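Local structure of transcription termination factor FttA (Methanosarcina mazei, 2XR1) at residues G24-T28 / T41-F47; Q36-E42 / R64-D70; R171-R175 / N236-A240; S336-H340 / V350-G354. The protein probably terminates transcription in this archaeon by cutting nascent RNA where it leaves RNA polymerase and degrading the released piece, as a zinc-dependent, homodimeric nuclease. All coordinates share one frame. Residue numbers count along the deposited sequence, not the author numbering.

Interaction 1 (G24-T28 / T41-F47); sequences GVTIT and TEEPRKF
An ST turn at the end of strand 36-41 meets the loop before strand 30-33, within the first KH domain. Residues 24-28 are mostly extended, with Gly24 at positive phi (90/-13). Thr41 ends the strand, and Glu42 and Glu43 turn into helix 44-49. Ile27 lies 4.4 Å from Thr41 and Val25 6.8 Å from Lys46, CA to CA. Thr41 is rotamer t. Thr41 OG1 donates to Thr26 O at 2.7 Å and accepts from Glu43 N at 3.2 Å, which makes the ST turn. Thr26, rotamer p, donates from OG1 to Glu43 OE1 at 2.8 Å. Water 1 donates to Thr26 OG1 (3.0 Å) and accepts from Glu42 N (2.9 Å). Lys46 leaves at m and is extended beyond. Lys46 NZ donates to Gly24 O at 2.8 Å and forms a salt bridge with Glu43 OE2 at 3.1 Å. Beneath this polar layer lies Phe47. Val25 CG1 is 3.5 Å from Phe47 CE1, and Ile27 CG2 is 4.1 Å from Phe47 CZ. Ile53 and Ile54 of helix 52-61 also touch Phe47. Thr28 CG2 rests 3.8 Å from Glu42 CG. The arrangement is a strand-to-helix connection in an alpha/beta KH domain, closed by a loop over its polar turn.

Interaction 2 (Q36-E42 / R64-D70); sequences QLVLYTE and RIAMRPD
Six backbone hydrogen bonds join residues 37-41 to residues 64-70, in parallel. Leu37 N donates to Arg64 O (3.1 Å), and Ala66 N to Leu37 O (3.0 Å). Leu39 N donates to Ala66 O (2.8 Å), and Arg68 N to Leu39 O (2.8 Å). Thr41 N then donates to Arg68 O (3.1 Å), and Asp70 N to Thr41 O (2.7 Å). The register pairs Leu37 with Ile65, Val38 with Ala66, Leu39 with Met67, Tyr40 with Arg68 and Thr41 with Pro69. The short axes approach to 4.5 Å at 30°. CA-H...O contacts support the pairing, as from Ile65 CA to Leu37 O at 3.1 Å. Val38, Tyr40, Ala66 and Arg68 share one face. There Val38 CG1 is 3.3 Å from Arg68 CG. The Arg68 guanidinium turns one face to Tyr40 OH, while its salt bridge goes to Glu33. On the other face, Leu37 CD2 meets Ile65 CD1 at 3.8 Å and Leu39 CG meets Ile65 CG2 at 3.7 Å. Leu39 (m, t) also reaches Leu57. The link through helices 44-49 and 52-61 makes a beta-alpha-beta crossover of the KH domain. Strand 36-41 is central in a three-strand sheet, with antiparallel strand 30-33 along its other edge.

Interaction 3 (R171-R175 / N236-A240); sequences RKIHR and NQIDA
Asp239, Lys172 and Arg175 make most of this small contact, which buries 164 Å². Residues 171-173 end helix 159-173, and His174 is the first residue to leave helical angles. Arg175 then turns extended (-66/157). Residues 236-237 close a 3-10 segment, and the chain runs on towards strand 240-242. Asp239 gives up 59 Å². With chi1 at m, its carboxylate comes to the Arg175 side chain. Arg175 NH2 forms a salt bridge with Asp239 OD2 at 2.6 Å, and Arg175 NH1 adds a weak hydrogen bond to Asp239 OD2 at 3.0 Å. OD2 sits at the guanidinium edge. Arg175 leaves the backbone at p and then runs t, t. This folds it back so that Arg175 NH1 also donates to Lys172 O at 2.7 Å. Its NH2 has another acceptor, Glu206 O. Lys172 gives up 53 Å² and points towards the loop. Lys172 NZ donates weakly to Asn236 O at 3.2 Å. Lys172 CE lies 4.4 Å from Asp239 CG. Asp239 is also held by backbone bonding to Arg208 of strand 208-211. The site is a charged link between a helix C-terminus and the loop entering a strand of the metallo-beta-lactamase fold.

Interaction 4 (S336-H340 / V350-G354); sequences SAISH and VVFTG
Two backbone hydrogen bonds close the Ser339-Phe352 pair between antiparallel strands 337-343 and 348-352. Ser339 N donates to Phe352 O at 2.9 Å, and Phe352 N donates to Ser339 O at 2.9 Å. The neighbouring non-hydrogen-bonded pair is His340 with Val351, with CA atoms 4.5 Å apart. The short axes approach to 4.8 Å at 159°. Ile338 and His340 find backbone partners on strand 323-329 instead, at His328 and Thr326. Ala337 bonds by its backbone to Thr244. His340 NE2 is bonded to Arg373 O, and Ser336 OG to His332 N and Ile333 O. Thr353, rotamer p, donates from OG1 to Gly354 O at 2.7 Å and is also bonded to Glu380 N. Gly354 has positive phi (61/-156), which favours glycine. Across the two strands, on the side of His340 and Val351, Ile338 CG2 (chi1 m) meets Val351 CG1 (chi1 t) at 3.7 Å. His340 CD2 is 3.6 Å from Val351 CG2, while the Phe352 ring leads away and packs on Ile378. Asp355, which binds both zinc ions, follows directly, and the Thr353 side chain is about 10 Å from a zinc. This buried beta hairpin leads into the dinuclear zinc site of a metallo-beta-lactamase fold.

In the fold
Interactions 1 and 2 belong to one KH domain. They share Thr41 and Glu42 and touch each other. Interaction 2 pairs the whole of strand 36-41 along its backbone, and interaction 1 holds its end. Interaction 1 relies on side chains of a turn and helix, with a water, and is more exposed. Interaction 3 is the smallest. It lies about 21 Å from interaction 2, centre to centre, and depends on charged side chains. Interaction 4 is wholly buried and nearest the metal site. Like interaction 2 it is a strand pair, but antiparallel. It lies about 38 Å from interaction 1 between centres, in the nuclease fold rather than the KH domain.

Interaction 1 (G24-T28 / T41-F47)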
loop_
_atom_site.group_PDB
_atom_site.type_symbol
_atom_site.label_atom_id
_atom_site.label_comp_id
_atom_site.label_asym_id
_atom_site.label_seq_id
_atom_site.Cartn_x
_atom_site.Cartn_y
_atom_site.Cartn_z
ATOM N N GLY B 24 -29.143 11.013 -45.317
ATOM C CA GLY B 24 -30.311 10.249 -44.925
ATOM C C GLY B 24 -30.214 9.645 -43.546
ATOM O O GLY B 24 -31.199 9.159 -43.014
ATOM N N VAL B 25 -29.035 9.642 -42.958
ATOM C CA VAL B 25 -28.869 9.010 -41.683
ATOM C C VAL B 25 -28.697 10.061 -40.601
ATOM O O VAL B 25 -27.813 10.919 -40.687
ATOM C CB VAL B 25 -27.682 8.041 -41.734
ATOM C CG1 VAL B 25 -27.451 7.371 -40.403
ATOM C CG2 VAL B 25 -27.944 7.005 -42.836
ATOM N N THR B 26 -29.541 9.985 -39.577
ATOM C CA THR B 26 -29.478 10.946 -38.483
ATOM C C THR B 26 -29.318 10.294 -37.138
ATOM O O THR B 26 -29.678 9.141 -36.949
ATOM C CB THR B 26 -30.733 11.796 -38.427
ATOM O OG1 THR B 26 -31.878 10.950 -38.253
ATOM C CG2 THR B 26 -30.846 12.652 -39.703
ATOM N N ILE B 27 -28.753 11.046 -36.207
ATOM C CA ILE B 27 -28.739 10.663 -34.796
ATOM C C ILE B 27 -29.410 11.768 -34.005
ATOM O O ILE B 27 -29.473 12.906 -34.465
ATOM C CB ILE B 27 -27.311 10.435 -34.231
ATOM C CG1 ILE B 27 -26.437 11.688 -34.428
ATOM C CG2 ILE B 27 -26.715 9.199 -34.830
ATOM C CD1 ILE B 27 -25.085 11.623 -33.791
ATOM N N THR B 28 -29.923 11.409 -32.834
ATOM C CA THR B 28 -30.513 12.367 -31.900
ATOM C C THR B 28 -29.467 12.776 -30.852
ATOM O O THR B 28 -29.066 13.934 -30.808
ATOM C CB THR B 28 -31.810 11.814 -31.221
ATOM O OG1 THR B 28 -31.564 10.526 -30.639
ATOM C CG2 THR B 28 -32.916 11.684 -32.222
ATOM N N THR B 41 -30.736 7.079 -32.172
ATOM C CA THR B 41 -31.277 7.351 -33.491
ATOM C C THR B 41 -32.761 7.057 -33.530
ATOM O O THR B 41 -33.221 6.136 -32.865
ATOM C CB THR B 41 -30.586 6.453 -34.523
ATOM O OG1 THR B 41 -30.848 6.907 -35.863
ATOM C CG2 THR B 41 -31.057 4.993 -34.364
ATOM N N GLU B 42 -33.505 7.829 -34.327
ATOM C CA GLU B 42 -34.920 7.534 -34.609
ATOM C C GLU B 42 -35.060 6.693 -35.868
ATOM O O GLU B 42 -36.165 6.364 -36.275
ATOM C CB GLU B 42 -35.719 8.820 -34.742
ATOM C CG GLU B 42 -35.807 9.597 -33.444
ATOM C CD GLU B 42 -36.564 10.911 -33.588
ATOM O OE1 GLU B 42 -36.157 11.737 -34.426
ATOM O OE2 GLU B 42 -37.560 11.116 -32.862
ATOM N N GLU B 43 -33.932 6.323 -36.462
ATOM C CA GLU B 43 -33.912 5.535 -37.676
ATOM C C GLU B 43 -32.967 4.324 -37.550
ATOM O O GLU B 43 -32.082 4.097 -38.378
ATOM C CB GLU B 43 -33.489 6.428 -38.838
ATOM C CG GLU B 43 -34.192 7.787 -38.897
ATOM C CD GLU B 43 -33.858 8.561 -40.187
ATOM O OE1 GLU B 43 -32.790 9.230 -40.233
ATOM O OE2 GLU B 43 -34.684 8.494 -41.146
ATOM N N PRO B 44 -33.174 3.514 -36.521
ATOM C CA PRO B 44 -32.296 2.371 -36.325
ATOM C C PRO B 44 -32.190 1.450 -37.543
ATOM O O PRO B 44 -31.163 0.811 -37.728
ATOM C CB PRO B 44 -32.971 1.612 -35.174
ATOM C CG PRO B 44 -34.402 2.036 -35.250
ATOM C CD PRO B 44 -34.316 3.473 -35.594
ATOM N N ARG B 45 -33.246 1.356 -38.339
ATOM C CA ARG B 45 -33.234 0.448 -39.494
ATOM C C ARG B 45 -32.026 0.740 -40.375
ATOM O O ARG B 45 -31.372 -0.160 -40.875
ATOM C CB ARG B 45 -34.526 0.577 -40.312
ATOM N N LYS B 46 -31.721 2.022 -40.519
ATOM C CA LYS B 46 -30.639 2.474 -41.378
ATOM C C LYS B 46 -29.275 2.016 -40.884
ATOM O O LYS B 46 -28.359 1.833 -41.676
ATOM C CB LYS B 46 -30.689 3.997 -41.511
ATOM C CG LYS B 46 -31.999 4.460 -42.112
ATOM C CD LYS B 46 -32.067 5.960 -42.358
ATOM C CE LYS B 46 -33.419 6.305 -43.012
ATOM N NZ LYS B 46 -33.393 7.564 -43.770
ATOM N N PHE B 47 -29.137 1.834 -39.578
ATOM C CA PHE B 47 -27.905 1.304 -39.021
ATOM C C PHE B 47 -27.887 -0.218 -39.029
ATOM O O PHE B 47 -26.816 -0.833 -38.918
ATOM C CB PHE B 47 -27.717 1.782 -37.599
ATOM C CG PHE B 47 -27.327 3.224 -37.478
ATOM C CD1 PHE B 47 -28.272 4.238 -37.579
ATOM C CD2 PHE B 47 -26.015 3.573 -37.221
ATOM C CE1 PHE B 47 -27.907 5.571 -37.421
ATOM C CE2 PHE B 47 -25.656 4.909 -37.086
ATOM C CZ PHE B 47 -26.606 5.900 -37.177
HETATM O O HOH W 1 -32.165 10.164 -35.361
#

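Interaction 2 (Q36-E42 / R64-D70)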
loop_
_atom_site.group_PDB
_atom_site.type_symbol
_atom_site.label_atom_id
_atom_site.label_comp_id
_atom_site.label_asym_id
_atom_site.label_seq_id
_atom_site.Cartn_x
_atom_site.Cartn_y
_atom_site.Cartn_z
ATOM N N GLN B 36 -18.862 2.422 -23.385
ATOM C CA GLN B 36 -19.200 2.728 -24.777
ATOM C C GLN B 36 -19.617 4.170 -25.040
ATOM O O GLN B 36 -20.230 4.823 -24.208
ATOM C CB GLN B 36 -20.382 1.858 -25.238
ATOM C CG GLN B 36 -20.169 0.383 -25.187
ATOM C CD GLN B 36 -21.310 -0.372 -25.812
ATOM O OE1 GLN B 36 -21.137 -1.047 -26.815
ATOM N NE2 GLN B 36 -22.484 -0.260 -25.221
ATOM N N LEU B 37 -19.343 4.631 -26.248
ATOM C CA LEU B 37 -19.979 5.826 -26.779
ATOM C C LEU B 37 -21.208 5.327 -27.462
ATOM O O LEU B 37 -21.114 4.396 -28.255
ATOM C CB LEU B 37 -19.078 6.485 -27.796
ATOM C CG LEU B 37 -19.661 7.734 -28.441
ATOM C CD1 LEU B 37 -20.171 8.707 -27.391
ATOM C CD2 LEU B 37 -18.600 8.377 -29.362
ATOM N N VAL B 38 -22.360 5.904 -27.150
ATOM C CA VAL B 38 -23.618 5.411 -27.674
ATOM C C VAL B 38 -24.319 6.491 -28.464
ATOM O O VAL B 38 -24.526 7.570 -27.943
ATOM C CB VAL B 38 -24.525 4.955 -26.563
ATOM C CG1 VAL B 38 -25.927 4.765 -27.077
ATOM C CG2 VAL B 38 -24.014 3.649 -26.008
ATOM N N LEU B 39 -24.683 6.184 -29.715
ATOM C CA LEU B 39 -25.486 7.065 -30.588
ATOM C C LEU B 39 -26.946 6.664 -30.521
ATOM O O LEU B 39 -27.293 5.545 -30.854
ATOM C CB LEU B 39 -25.056 6.957 -32.068
ATOM C CG LEU B 39 -23.564 6.924 -32.357
ATOM C CD1 LEU B 39 -23.326 6.953 -33.860
ATOM C CD2 LEU B 39 -22.912 8.076 -31.656
ATOM N N TYR B 40 -27.803 7.601 -30.162
ATOM C CA TYR B 40 -29.229 7.385 -30.268
ATOM C C TYR B 40 -29.763 7.817 -31.637
ATOM O O TYR B 40 -29.296 8.797 -32.193
ATOM C CB TYR B 40 -29.932 8.124 -29.136
ATOM C CG TYR B 40 -29.729 7.398 -27.821
ATOM C CD1 TYR B 40 -30.479 6.260 -27.512
ATOM C CD2 TYR B 40 -28.749 7.815 -26.913
ATOM C CE1 TYR B 40 -30.287 5.580 -26.336
ATOM C CE2 TYR B 40 -28.533 7.134 -25.726
ATOM C CZ TYR B 40 -29.305 6.013 -25.434
ATOM O OH TYR B 40 -29.101 5.327 -24.234
ATOM N N THR B 41 -30.736 7.079 -32.172
ATOM C CA THR B 41 -31.277 7.351 -33.491
ATOM C C THR B 41 -32.761 7.057 -33.530
ATOM O O THR B 41 -33.221 6.136 -32.865
ATOM C CB THR B 41 -30.586 6.453 -34.523
ATOM O OG1 THR B 41 -30.848 6.907 -35.863
ATOM C CG2 THR B 41 -31.057 4.993 -34.364
ATOM N N GLU B 42 -33.505 7.829 -34.327
ATOM C CA GLU B 42 -34.920 7.534 -34.609
ATOM C C GLU B 42 -35.060 6.693 -35.868
ATOM O O GLU B 42 -36.165 6.364 -36.275
ATOM C CB GLU B 42 -35.719 8.820 -34.742
ATOM C CG GLU B 42 -35.807 9.597 -33.444
ATOM C CD GLU B 42 -36.564 10.911 -33.588
ATOM O OE1 GLU B 42 -36.157 11.737 -34.426
ATOM O OE2 GLU B 42 -37.560 11.116 -32.862
ATOM N N ARG B 64 -14.899 2.496 -29.264
ATOM C CA ARG B 64 -16.066 1.615 -29.335
ATOM C C ARG B 64 -17.344 2.458 -29.305
ATOM O O ARG B 64 -17.539 3.289 -28.405
ATOM C CB ARG B 64 -16.111 0.598 -28.172
ATOM C CG ARG B 64 -14.920 -0.400 -28.084
ATOM C CD ARG B 64 -15.349 -1.904 -27.918
ATOM N NE ARG B 64 -16.643 -2.137 -27.240
ATOM C CZ ARG B 64 -16.848 -2.172 -25.912
ATOM N NH1 ARG B 64 -15.854 -1.963 -25.046
ATOM N NH2 ARG B 64 -18.069 -2.418 -25.439
ATOM N N ILE B 65 -18.207 2.207 -30.290
ATOM C CA ILE B 65 -19.466 2.920 -30.471
ATOM C C ILE B 65 -20.576 1.930 -30.767
ATOM O O ILE B 65 -20.402 1.062 -31.599
ATOM C CB ILE B 65 -19.395 3.911 -31.639
ATOM C CG1 ILE B 65 -18.266 4.917 -31.414
ATOM C CG2 ILE B 65 -20.739 4.635 -31.797
ATOM C CD1 ILE B 65 -18.316 6.107 -32.341
ATOM N N ALA B 66 -21.697 2.059 -30.062
ATOM C CA ALA B 66 -22.930 1.340 -30.374
ATOM C C ALA B 66 -24.028 2.367 -30.743
ATOM O O ALA B 66 -24.081 3.482 -30.210
ATOM C CB ALA B 66 -23.372 0.480 -29.183
ATOM N N MET B 67 -24.903 2.000 -31.662
ATOM C CA MET B 67 -26.076 2.811 -31.891
ATOM C C MET B 67 -27.212 2.172 -31.100
ATOM O O MET B 67 -27.165 0.989 -30.830
ATOM C CB MET B 67 -26.358 2.924 -33.395
ATOM C CG MET B 67 -27.138 1.791 -33.959
ATOM S SD MET B 67 -28.883 1.931 -33.589
ATOM C CE MET B 67 -29.480 0.402 -34.308
ATOM N N ARG B 68 -28.204 2.948 -30.690
ATOM C CA ARG B 68 -29.438 2.354 -30.210
ATOM C C ARG B 68 -30.701 3.177 -30.478
ATOM O O ARG B 68 -30.641 4.384 -30.705
ATOM C CB ARG B 68 -29.359 1.964 -28.744
ATOM C CG ARG B 68 -28.439 2.763 -27.874
ATOM C CD ARG B 68 -28.286 2.091 -26.482
ATOM N NE ARG B 68 -29.572 1.929 -25.754
ATOM C CZ ARG B 68 -29.715 1.946 -24.425
ATOM N NH1 ARG B 68 -28.665 2.132 -23.627
ATOM N NH2 ARG B 68 -30.922 1.783 -23.891
ATOM N N PRO B 69 -31.856 2.502 -30.475
ATOM C CA PRO B 69 -33.071 3.175 -30.851
ATOM C C PRO B 69 -33.452 4.247 -29.844
ATOM O O PRO B 69 -33.374 4.035 -28.636
ATOM C CB PRO B 69 -34.104 2.048 -30.843
ATOM C CG PRO B 69 -33.313 0.816 -31.049
ATOM C CD PRO B 69 -32.080 1.058 -30.275
ATOM N N ASP B 70 -33.856 5.398 -30.348
ATOM C CA ASP B 70 -34.451 6.391 -29.499
ATOM C C ASP B 70 -35.643 5.734 -28.810
ATOM O O ASP B 70 -36.515 5.156 -29.485
ATOM C CB ASP B 70 -34.951 7.584 -30.310
ATOM C CG ASP B 70 -35.197 8.820 -29.452
ATOM O OD1 ASP B 70 -34.222 9.581 -29.227
ATOM O OD2 ASP B 70 -36.362 9.048 -29.029
#

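Interaction 3 (R171-R175 / N236-A240)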
loop_
_atom_site.group_PDB
_atom_site.type_symbol
_atom_site.label_atom_id
_atom_site.label_comp_id
_atom_site.label_asym_id
_atom_site.label_seq_id
_atom_site.Cartn_x
_atom_site.Cartn_y
_atom_site.Cartn_z
ATOM N N ARG B 171 -19.267 8.943 -17.650
ATOM C CA ARG B 171 -18.631 10.257 -17.464
ATOM C C ARG B 171 -17.360 10.202 -16.594
ATOM O O ARG B 171 -16.440 10.989 -16.742
ATOM C CB ARG B 171 -19.613 11.259 -16.838
ATOM C CG ARG B 171 -20.806 11.579 -17.710
ATOM C CD ARG B 171 -21.758 12.604 -17.063
ATOM N NE ARG B 171 -23.140 12.333 -17.485
ATOM C CZ ARG B 171 -23.930 13.143 -18.178
ATOM N NH1 ARG B 171 -23.529 14.360 -18.540
ATOM N NH2 ARG B 171 -25.167 12.733 -18.480
ATOM N N LYS B 172 -17.307 9.261 -15.682
ATOM C CA LYS B 172 -16.142 9.092 -14.843
ATOM C C LYS B 172 -14.972 8.474 -15.665
ATOM O O LYS B 172 -13.799 8.883 -15.548
ATOM C CB LYS B 172 -16.563 8.223 -13.641
ATOM C CG LYS B 172 -15.430 7.799 -12.734
ATOM C CD LYS B 172 -15.835 7.843 -11.258
ATOM C CE LYS B 172 -14.894 7.013 -10.410
ATOM N NZ LYS B 172 -15.477 6.863 -9.039
ATOM N N ILE B 173 -15.299 7.491 -16.507
ATOM C CA ILE B 173 -14.315 6.914 -17.418
ATOM C C ILE B 173 -13.677 8.009 -18.291
ATOM O O ILE B 173 -12.470 8.013 -18.519
ATOM C CB ILE B 173 -14.927 5.832 -18.284
ATOM C CG1 ILE B 173 -15.304 4.618 -17.422
ATOM C CG2 ILE B 173 -13.963 5.430 -19.334
ATOM C CD1 ILE B 173 -16.034 3.483 -18.137
ATOM N N HIS B 174 -14.489 8.947 -18.755
ATOM C CA HIS B 174 -14.021 9.956 -19.694
ATOM C C HIS B 174 -13.701 11.282 -19.038
ATOM O O HIS B 174 -13.693 12.302 -19.698
ATOM C CB HIS B 174 -15.043 10.137 -20.831
ATOM C CG HIS B 174 -15.270 8.880 -21.606
ATOM N ND1 HIS B 174 -16.175 7.913 -21.209
ATOM C CD2 HIS B 174 -14.639 8.378 -22.689
ATOM C CE1 HIS B 174 -16.128 6.892 -22.043
ATOM N NE2 HIS B 174 -15.184 7.139 -22.937
ATOM N N ARG B 175 -13.429 11.274 -17.743
ATOM C CA ARG B 175 -12.835 12.423 -17.104
ATOM C C ARG B 175 -11.433 12.566 -17.684
ATOM O O ARG B 175 -10.860 11.592 -18.212
ATOM C CB ARG B 175 -12.794 12.246 -15.587
ATOM C CG ARG B 175 -11.764 11.230 -15.096
ATOM C CD ARG B 175 -11.820 11.069 -13.605
ATOM N NE ARG B 175 -10.821 10.122 -13.093
ATOM C CZ ARG B 175 -10.950 8.800 -13.116
ATOM N NH1 ARG B 175 -12.029 8.237 -13.656
ATOM N NH2 ARG B 175 -10.001 8.029 -12.619
ATOM N N ASN B 236 -15.273 4.874 -2.840
ATOM C CA ASN B 236 -15.533 5.724 -4.012
ATOM C C ASN B 236 -14.270 6.033 -4.853
ATOM O O ASN B 236 -14.359 6.377 -6.029
ATOM C CB ASN B 236 -16.231 7.016 -3.599
ATOM C CG ASN B 236 -15.314 7.967 -2.842
ATOM O OD1 ASN B 236 -14.074 7.833 -2.857
ATOM N ND2 ASN B 236 -15.922 8.956 -2.182
ATOM N N GLN B 237 -13.087 5.886 -4.258
ATOM C CA GLN B 237 -11.829 6.032 -5.011
ATOM C C GLN B 237 -11.600 4.872 -6.001
ATOM O O GLN B 237 -10.589 4.877 -6.708
ATOM C CB GLN B 237 -10.621 6.126 -4.045
ATOM C CG GLN B 237 -9.976 4.774 -3.648
ATOM C CD GLN B 237 -8.803 4.917 -2.663
ATOM O OE1 GLN B 237 -7.652 4.889 -3.079
ATOM N NE2 GLN B 237 -9.105 5.056 -1.344
ATOM N N ILE B 238 -12.483 3.865 -6.015
ATOM C CA ILE B 238 -12.289 2.735 -6.893
ATOM C C ILE B 238 -13.030 2.903 -8.227
ATOM O O ILE B 238 -14.242 2.880 -8.274
ATOM C CB ILE B 238 -12.725 1.392 -6.264
ATOM C CG1 ILE B 238 -12.128 1.204 -4.869
ATOM C CG2 ILE B 238 -12.285 0.291 -7.145
ATOM C CD1 ILE B 238 -10.656 0.954 -4.856
ATOM N N ASP B 239 -12.276 2.986 -9.318
ATOM C CA ASP B 239 -12.840 3.131 -10.638
ATOM C C ASP B 239 -13.637 1.910 -11.117
ATOM O O ASP B 239 -14.681 2.063 -11.784
ATOM C CB ASP B 239 -11.739 3.481 -11.624
ATOM C CG ASP B 239 -11.137 4.877 -11.359
ATOM O OD1 ASP B 239 -10.719 5.169 -10.181
ATOM O OD2 ASP B 239 -11.106 5.711 -12.327
ATOM N N ALA B 240 -13.162 0.707 -10.788
ATOM C CA ALA B 240 -13.838 -0.518 -11.247
ATOM C C ALA B 240 -13.477 -1.750 -10.458
ATOM O O ALA B 240 -12.484 -1.804 -9.788
ATOM C CB ALA B 240 -13.556 -0.749 -12.693
#

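Interaction 4 (S336-H340 / V350-G354)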
loop_
_atom_site.group_PDB
_atom_site.type_symbol
_atom_site.label_atom_id
_atom_site.label_comp_id
_atom_site.label_asym_id
_atom_site.label_seq_id
_atom_site.Cartn_x
_atom_site.Cartn_y
_atom_site.Cartn_z
ATOM N N SER B 336 -14.597 -17.941 -17.746
ATOM C CA SER B 336 -13.370 -17.539 -17.026
ATOM C C SER B 336 -12.488 -16.703 -17.930
ATOM O O SER B 336 -12.335 -16.964 -19.110
ATOM C CB SER B 336 -12.585 -18.742 -16.481
ATOM O OG SER B 336 -12.011 -19.595 -17.498
ATOM N N ALA B 337 -11.913 -15.665 -17.389
ATOM C CA ALA B 337 -11.160 -14.754 -18.231
ATOM C C ALA B 337 -9.775 -14.558 -17.698
ATOM O O ALA B 337 -9.495 -14.742 -16.539
ATOM C CB ALA B 337 -11.873 -13.425 -18.389
ATOM N N ILE B 338 -8.906 -14.264 -18.618
ATOM C CA ILE B 338 -7.596 -13.738 -18.360
ATOM C C ILE B 338 -7.746 -12.238 -18.627
ATOM O O ILE B 338 -8.313 -11.813 -19.606
ATOM C CB ILE B 338 -6.577 -14.395 -19.342
ATOM C CG1 ILE B 338 -6.251 -15.803 -18.834
ATOM C CG2 ILE B 338 -5.339 -13.555 -19.429
ATOM C CD1 ILE B 338 -5.519 -16.568 -19.805
ATOM N N SER B 339 -7.208 -11.428 -17.766
ATOM C CA SER B 339 -7.457 -10.018 -17.828
ATOM C C SER B 339 -6.215 -9.285 -18.248
ATOM O O SER B 339 -5.248 -9.295 -17.532
ATOM C CB SER B 339 -7.936 -9.593 -16.473
ATOM O OG SER B 339 -9.144 -10.322 -16.230
ATOM N N HIS B 340 -6.242 -8.697 -19.427
ATOM C CA HIS B 340 -5.151 -7.880 -19.898
ATOM C C HIS B 340 -5.451 -6.374 -19.717
ATOM O O HIS B 340 -6.481 -5.873 -20.190
ATOM C CB HIS B 340 -4.905 -8.210 -21.379
ATOM C CG HIS B 340 -3.797 -7.442 -22.005
ATOM N ND1 HIS B 340 -3.979 -6.195 -22.553
ATOM C CD2 HIS B 340 -2.493 -7.746 -22.183
ATOM C CE1 HIS B 340 -2.826 -5.755 -23.023
ATOM N NE2 HIS B 340 -1.903 -6.673 -22.803
ATOM N N VAL B 350 -0.109 -5.293 -18.139
ATOM C CA VAL B 350 -0.051 -6.280 -17.088
ATOM C C VAL B 350 -1.192 -7.267 -17.291
ATOM O O VAL B 350 -2.298 -6.859 -17.593
ATOM C CB VAL B 350 -0.112 -5.649 -15.656
ATOM C CG1 VAL B 350 -1.135 -4.609 -15.588
ATOM C CG2 VAL B 350 -0.451 -6.701 -14.627
ATOM N N VAL B 351 -0.908 -8.552 -17.129
ATOM C CA VAL B 351 -1.912 -9.591 -17.204
ATOM C C VAL B 351 -2.171 -10.267 -15.876
ATOM O O VAL B 351 -1.265 -10.719 -15.206
ATOM C CB VAL B 351 -1.505 -10.658 -18.196
ATOM C CG1 VAL B 351 -2.367 -11.836 -18.039
ATOM C CG2 VAL B 351 -1.587 -10.099 -19.644
ATOM N N PHE B 352 -3.426 -10.296 -15.471
ATOM C CA PHE B 352 -3.817 -11.053 -14.320
ATOM C C PHE B 352 -4.440 -12.265 -14.883
ATOM O O PHE B 352 -5.383 -12.129 -15.614
ATOM C CB PHE B 352 -4.877 -10.315 -13.528
ATOM C CG PHE B 352 -4.333 -9.246 -12.650
ATOM C CD1 PHE B 352 -3.952 -8.023 -13.184
ATOM C CD2 PHE B 352 -4.228 -9.437 -11.265
ATOM C CE1 PHE B 352 -3.442 -7.003 -12.368
ATOM C CE2 PHE B 352 -3.722 -8.436 -10.453
ATOM C CZ PHE B 352 -3.328 -7.205 -11.010
ATOM N N THR B 353 -3.977 -13.451 -14.529
ATOM C CA THR B 353 -4.475 -14.662 -15.176
ATOM C C THR B 353 -5.770 -15.100 -14.592
ATOM O O THR B 353 -6.550 -15.750 -15.276
ATOM C CB THR B 353 -3.495 -15.873 -15.055
ATOM O OG1 THR B 353 -3.317 -16.164 -13.681
ATOM C CG2 THR B 353 -2.129 -15.580 -15.674
ATOM N N GLY B 354 -6.041 -14.768 -13.338
ATOM C CA GLY B 354 -7.140 -15.438 -12.602
ATOM C C GLY B 354 -6.759 -16.919 -12.551
ATOM O O GLY B 354 -5.563 -17.261 -12.643
#